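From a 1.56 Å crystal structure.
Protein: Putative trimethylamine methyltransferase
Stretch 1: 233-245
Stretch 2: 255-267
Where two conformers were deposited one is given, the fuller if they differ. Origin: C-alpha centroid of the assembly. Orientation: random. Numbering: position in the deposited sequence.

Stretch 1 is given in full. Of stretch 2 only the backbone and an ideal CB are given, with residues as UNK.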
# COMPACT_ATOMS: atom_id res chain seq x y z
N PHE A 233 -14.64 -34.17 18.51
CA PHE A 233 -14.12 -33.32 17.43
C PHE A 233 -13.54 -32.02 17.97
O PHE A 233 -12.44 -31.65 17.59
CB PHE A 233 -15.17 -33.03 16.39
CG PHE A 233 -14.60 -32.39 15.14
CD1 PHE A 233 -14.40 -31.04 15.06
CD2 PHE A 233 -14.28 -33.17 14.06
CE1 PHE A 233 -13.90 -30.46 13.91
CE2 PHE A 233 -13.77 -32.62 12.90
CZ PHE A 233 -13.59 -31.25 12.82
N VAL A 234 -14.27 -31.35 18.86
CA VAL A 234 -13.78 -30.10 19.43
C VAL A 234 -12.52 -30.30 20.28
O VAL A 234 -11.58 -29.50 20.22
CB VAL A 234 -14.90 -29.39 20.20
CG1 VAL A 234 -14.36 -28.22 21.00
CG2 VAL A 234 -16.00 -28.98 19.23
N GLU A 235 -12.47 -31.39 21.06
CA GLU A 235 -11.28 -31.63 21.88
C GLU A 235 -10.04 -31.93 21.04
O GLU A 235 -8.94 -31.80 21.54
CB GLU A 235 -11.52 -32.81 22.83
CG GLU A 235 -12.54 -32.53 23.93
CD GLU A 235 -12.13 -31.42 24.90
OE1 GLU A 235 -10.93 -31.28 25.25
OE2 GLU A 235 -13.01 -30.64 25.30
N ASN A 236 -10.23 -32.30 19.78
CA ASN A 236 -9.12 -32.67 18.93
C ASN A 236 -8.80 -31.69 17.80
O ASN A 236 -7.83 -31.89 17.10
CB ASN A 236 -9.40 -34.06 18.35
CG ASN A 236 -9.22 -35.15 19.38
OD1 ASN A 236 -8.11 -35.44 19.78
ND2 ASN A 236 -10.34 -35.72 19.86
N ASN A 237 -9.61 -30.66 17.61
CA ASN A 237 -9.48 -29.78 16.44
C ASN A 237 -9.89 -28.36 16.82
O ASN A 237 -10.91 -28.14 17.50
CB ASN A 237 -10.43 -30.20 15.34
CG ASN A 237 -10.17 -31.59 14.81
OD1 ASN A 237 -9.26 -31.79 13.99
ND2 ASN A 237 -10.91 -32.56 15.30
N ALA A 238 -9.11 -27.38 16.37
CA ALA A 238 -9.46 -25.99 16.59
C ALA A 238 -10.65 -25.62 15.68
O ALA A 238 -10.57 -25.77 14.44
CB ALA A 238 -8.27 -25.06 16.30
N VAL A 239 -11.73 -25.17 16.29
CA VAL A 239 -12.88 -24.64 15.55
C VAL A 239 -13.11 -23.17 15.84
O VAL A 239 -13.97 -22.56 15.22
CB VAL A 239 -14.18 -25.43 15.80
CG1 VAL A 239 -14.03 -26.89 15.38
CG2 VAL A 239 -14.63 -25.35 17.25
N THR A 240 -12.34 -22.61 16.76
CA THR A 240 -12.39 -21.19 17.10
C THR A 240 -10.97 -20.64 17.23
O THR A 240 -10.04 -21.35 17.69
CB THR A 240 -13.14 -20.91 18.42
OG1 THR A 240 -12.59 -21.74 19.44
CG2 THR A 240 -14.58 -21.20 18.27
N LEU A 241 -10.81 -19.39 16.81
CA LEU A 241 -9.72 -18.52 17.25
C LEU A 241 -10.31 -17.50 18.21
O LEU A 241 -11.43 -17.02 17.99
CB LEU A 241 -9.05 -17.77 16.07
CG LEU A 241 -7.81 -18.47 15.54
CD1 LEU A 241 -8.11 -19.87 15.00
CD2 LEU A 241 -7.16 -17.66 14.42
N ASN A 242 -9.56 -17.15 19.25
CA ASN A 242 -10.09 -16.39 20.37
C ASN A 242 -9.14 -15.31 20.75
O ASN A 242 -7.96 -15.58 20.94
CB ASN A 242 -10.41 -17.35 21.51
CG ASN A 242 -11.35 -18.43 21.06
OD1 ASN A 242 -12.51 -18.13 20.83
ND2 ASN A 242 -10.85 -19.64 20.82
N LEU A 243 -9.60 -14.07 20.81
CA LEU A 243 -8.71 -12.94 21.01
C LEU A 243 -8.34 -12.78 22.47
O LEU A 243 -9.18 -12.49 23.30
CB LEU A 243 -9.36 -11.67 20.48
CG LEU A 243 -8.52 -10.41 20.52
CD1 LEU A 243 -7.27 -10.53 19.70
CD2 LEU A 243 -9.39 -9.29 19.94
N ILE A 244 -7.05 -12.94 22.77
CA ILE A 244 -6.52 -12.86 24.14
C ILE A 244 -5.58 -11.64 24.18
O ILE A 244 -4.39 -11.75 23.82
CB ILE A 244 -5.79 -14.16 24.57
CG1 ILE A 244 -6.72 -15.39 24.38
CG2 ILE A 244 -5.25 -14.00 26.00
CD1 ILE A 244 -7.97 -15.38 25.24
N ASN A 245 -6.11 -10.48 24.52
CA ASN A 245 -5.28 -9.30 24.59
C ASN A 245 -4.42 -9.25 25.85
O ASN A 245 -4.83 -9.73 26.91
CB ASN A 245 -6.11 -8.04 24.52
CG ASN A 245 -6.75 -7.83 23.16
OD1 ASN A 245 -7.98 -7.90 23.04
ND2 ASN A 245 -5.95 -7.54 22.15
N UNK A 255 -9.56 -11.55 33.28
CA UNK A 255 -10.56 -11.97 32.29
C UNK A 255 -9.92 -12.64 31.10
O UNK A 255 -10.38 -13.70 30.65
CB UNK A 255 -11.39 -10.77 31.82
N UNK A 256 -8.88 -12.01 30.58
CA UNK A 256 -8.15 -12.57 29.45
C UNK A 256 -7.49 -13.88 29.76
O UNK A 256 -7.59 -14.82 28.98
CB UNK A 256 -7.09 -11.58 28.97
N UNK A 257 -6.85 -13.96 30.91
CA UNK A 257 -6.24 -15.23 31.34
C UNK A 257 -7.30 -16.30 31.52
O UNK A 257 -7.07 -17.46 31.18
CB UNK A 257 -5.46 -15.04 32.64
N UNK A 258 -8.46 -15.93 32.05
CA UNK A 258 -9.55 -16.89 32.24
C UNK A 258 -10.09 -17.48 30.95
O UNK A 258 -10.31 -18.69 30.88
CB UNK A 258 -10.70 -16.22 33.00
N UNK A 259 -10.26 -16.63 29.93
CA UNK A 259 -10.65 -17.15 28.62
C UNK A 259 -9.56 -18.03 28.01
O UNK A 259 -9.87 -19.08 27.46
CB UNK A 259 -10.98 -15.99 27.67
N UNK A 260 -8.30 -17.61 28.14
CA UNK A 260 -7.18 -18.39 27.62
C UNK A 260 -7.14 -19.77 28.22
O UNK A 260 -6.95 -20.77 27.51
CB UNK A 260 -5.86 -17.67 27.89
N UNK A 261 -7.38 -19.85 29.54
CA UNK A 261 -7.37 -21.16 30.21
C UNK A 261 -8.48 -22.10 29.66
O UNK A 261 -8.23 -23.30 29.41
CB UNK A 261 -7.55 -20.97 31.72
N UNK A 262 -9.67 -21.55 29.43
CA UNK A 262 -10.74 -22.38 28.88
C UNK A 262 -10.39 -22.89 27.50
O UNK A 262 -10.44 -24.07 27.22
CB UNK A 262 -12.05 -21.60 28.83
N UNK A 263 -10.05 -21.97 26.59
CA UNK A 263 -9.78 -22.37 25.24
C UNK A 263 -8.58 -23.29 25.09
O UNK A 263 -8.68 -24.32 24.38
CB UNK A 263 -9.58 -21.12 24.38
N UNK A 264 -7.49 -23.01 25.81
CA UNK A 264 -6.33 -23.90 25.75
C UNK A 264 -6.64 -25.29 26.29
O UNK A 264 -6.11 -26.25 25.77
CB UNK A 264 -5.16 -23.29 26.53
N UNK A 265 -7.53 -25.44 27.27
CA UNK A 265 -7.89 -26.77 27.72
C UNK A 265 -8.73 -27.56 26.75
O UNK A 265 -8.76 -28.79 26.85
CB UNK A 265 -8.64 -26.67 29.05
N UNK A 266 -9.39 -26.88 25.81
CA UNK A 266 -10.21 -27.54 24.81
C UNK A 266 -9.65 -27.47 23.38
O UNK A 266 -10.40 -27.65 22.45
CB UNK A 266 -11.61 -26.92 24.83
N UNK A 267 -8.33 -27.28 23.25
CA UNK A 267 -7.67 -27.40 21.94
C UNK A 267 -8.10 -26.27 21.01
O UNK A 267 -8.04 -26.45 19.79
CB UNK A 267 -7.99 -28.75 21.30

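The helix, already under way at 255, crosses the strand that ends stretch 1, with 142° between their directions and a closest axis approach of 7.9 Å. Its early positions therefore meet the end of stretch 1, and the last ones reach back to its opening helix.

Position 255 has nothing of stretch 1 within 5.5 Å of its ideal CB, so any helix-compatible residue would do; it is Thr 255. Position 256 points toward the strand, its ideal CB 3.6 Å from Asn 245 O and 4.2 Å from Ile 244 CG2. A medium to large apolar side chain would suit, Met or Leu among them. The residue is Met 256, as selenomethionine: its CG lies 3.3 Å from Asn 245 O and its SE 3.8 Å from Leu 243 O, with both chi1 and chi2 in m.

Positions 257 and 258 point away, and stretch 1 sets no limit on size or polarity there; they hold Leu 257 and Gly 258. At 259 the ideal CB points toward stretch 1 and already sits 3.9 Å from Ile 244 CD1, so a small residue meets that methyl without needing further reach. Position 260 points sideways, yet its ideal CB is 4.1 Å from the same Ile 244 CD1. Ala or Ser would fit both. Ala 259 and Ala 260 make a low surface on which the end of Ile 244 rests.

Positions 261 and 262 are out of reach, open to polar or apolar chains alike, and hold Lys 261 and Val 262. Position 263 points toward stretch 1, with its ideal CB 4.1 Å from Asn 242 ND2. The gap admits a large flat side chain, Tyr, Phe or His. Tyr 263 fills it with chi1 m: Asn 242 CB lies 4.0 Å from the ring centroid, over the face in a CH-pi contact, and Asn 242 OD1 is 3.3 Å from Tyr 263 CZ.

Position 264 is out of reach and equally unconstrained; it is Ala 264. Position 265 points sideways with no stretch 1 atom near its ideal CB, so a long polar chain would suit; it is Arg 265. At 266 the ideal CB is 4.0 Å from Glu 235 OE2, which invites a donor: His, Asn, Gln, Lys or Arg. His 266 answers with ND1 donating to Glu 235 OE2 at 2.6 Å, the carboxylate oxygen near the ring plane.

Position 267 has phi/psi of 68/23, a left-handed conformation suited to Gly or Asn. Its CB points toward stretch 1, a tight 3.2 Å from Glu 235 O and 3.8 Å from Val 234 O; facing carbonyls, an amide fits better than a carboxylate. Asn 267 places ND2 3.1 Å from Glu 235 O, while Asn 267 O receives a CA-H contact from Ala 238 CA at 3.5 Å.

Stretch 2, residues 255-267: TMLGAAKVYARHN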
# COMPACT_ATOMS: atom_id res chain seq x y z
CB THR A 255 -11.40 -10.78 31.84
OG1 THR A 255 -12.04 -10.27 33.01
CG2 THR A 255 -12.47 -11.25 30.84
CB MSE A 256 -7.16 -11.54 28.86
CG MSE A 256 -7.84 -10.33 28.25
SE MSE A 256 -8.87 -10.78 26.63
CE MSE A 256 -10.65 -10.95 27.48
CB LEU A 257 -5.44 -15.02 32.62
CG LEU A 257 -4.18 -14.20 32.50
CD1 LEU A 257 -3.65 -13.85 33.87
CD2 LEU A 257 -3.12 -14.86 31.64
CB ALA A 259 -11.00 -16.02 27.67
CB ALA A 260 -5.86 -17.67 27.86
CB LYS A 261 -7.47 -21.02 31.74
CG LYS A 261 -6.24 -20.37 32.33
CD LYS A 261 -6.18 -20.29 33.84
CE LYS A 261 -7.26 -19.48 34.46
NZ LYS A 261 -7.07 -19.46 35.95
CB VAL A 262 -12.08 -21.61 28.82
CG1 VAL A 262 -13.16 -22.40 28.07
CG2 VAL A 262 -12.53 -21.19 30.22
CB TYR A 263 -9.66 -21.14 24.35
CG TYR A 263 -11.02 -20.46 24.16
CD1 TYR A 263 -12.08 -21.19 23.65
CD2 TYR A 263 -11.24 -19.13 24.48
CE1 TYR A 263 -13.31 -20.60 23.42
CE2 TYR A 263 -12.49 -18.56 24.27
CZ TYR A 263 -13.50 -19.30 23.74
OH TYR A 263 -14.72 -18.71 23.54
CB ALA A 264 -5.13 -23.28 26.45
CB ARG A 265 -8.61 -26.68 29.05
CG ARG A 265 -7.70 -26.41 30.22
CD ARG A 265 -8.36 -26.83 31.51
NE ARG A 265 -7.45 -26.67 32.63
CZ ARG A 265 -7.39 -25.61 33.44
NH1 ARG A 265 -8.18 -24.57 33.28
NH2 ARG A 265 -6.50 -25.62 34.44
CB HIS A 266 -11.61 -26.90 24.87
CG HIS A 266 -12.29 -27.14 26.17
ND1 HIS A 266 -12.78 -28.36 26.53
CD2 HIS A 266 -12.52 -26.30 27.21
CE1 HIS A 266 -13.27 -28.30 27.76
NE2 HIS A 266 -13.16 -27.05 28.18
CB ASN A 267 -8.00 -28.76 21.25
CG ASN A 267 -6.93 -29.24 20.27
OD1 ASN A 267 -6.64 -28.62 19.23
ND2 ASN A 267 -6.38 -30.38 20.58
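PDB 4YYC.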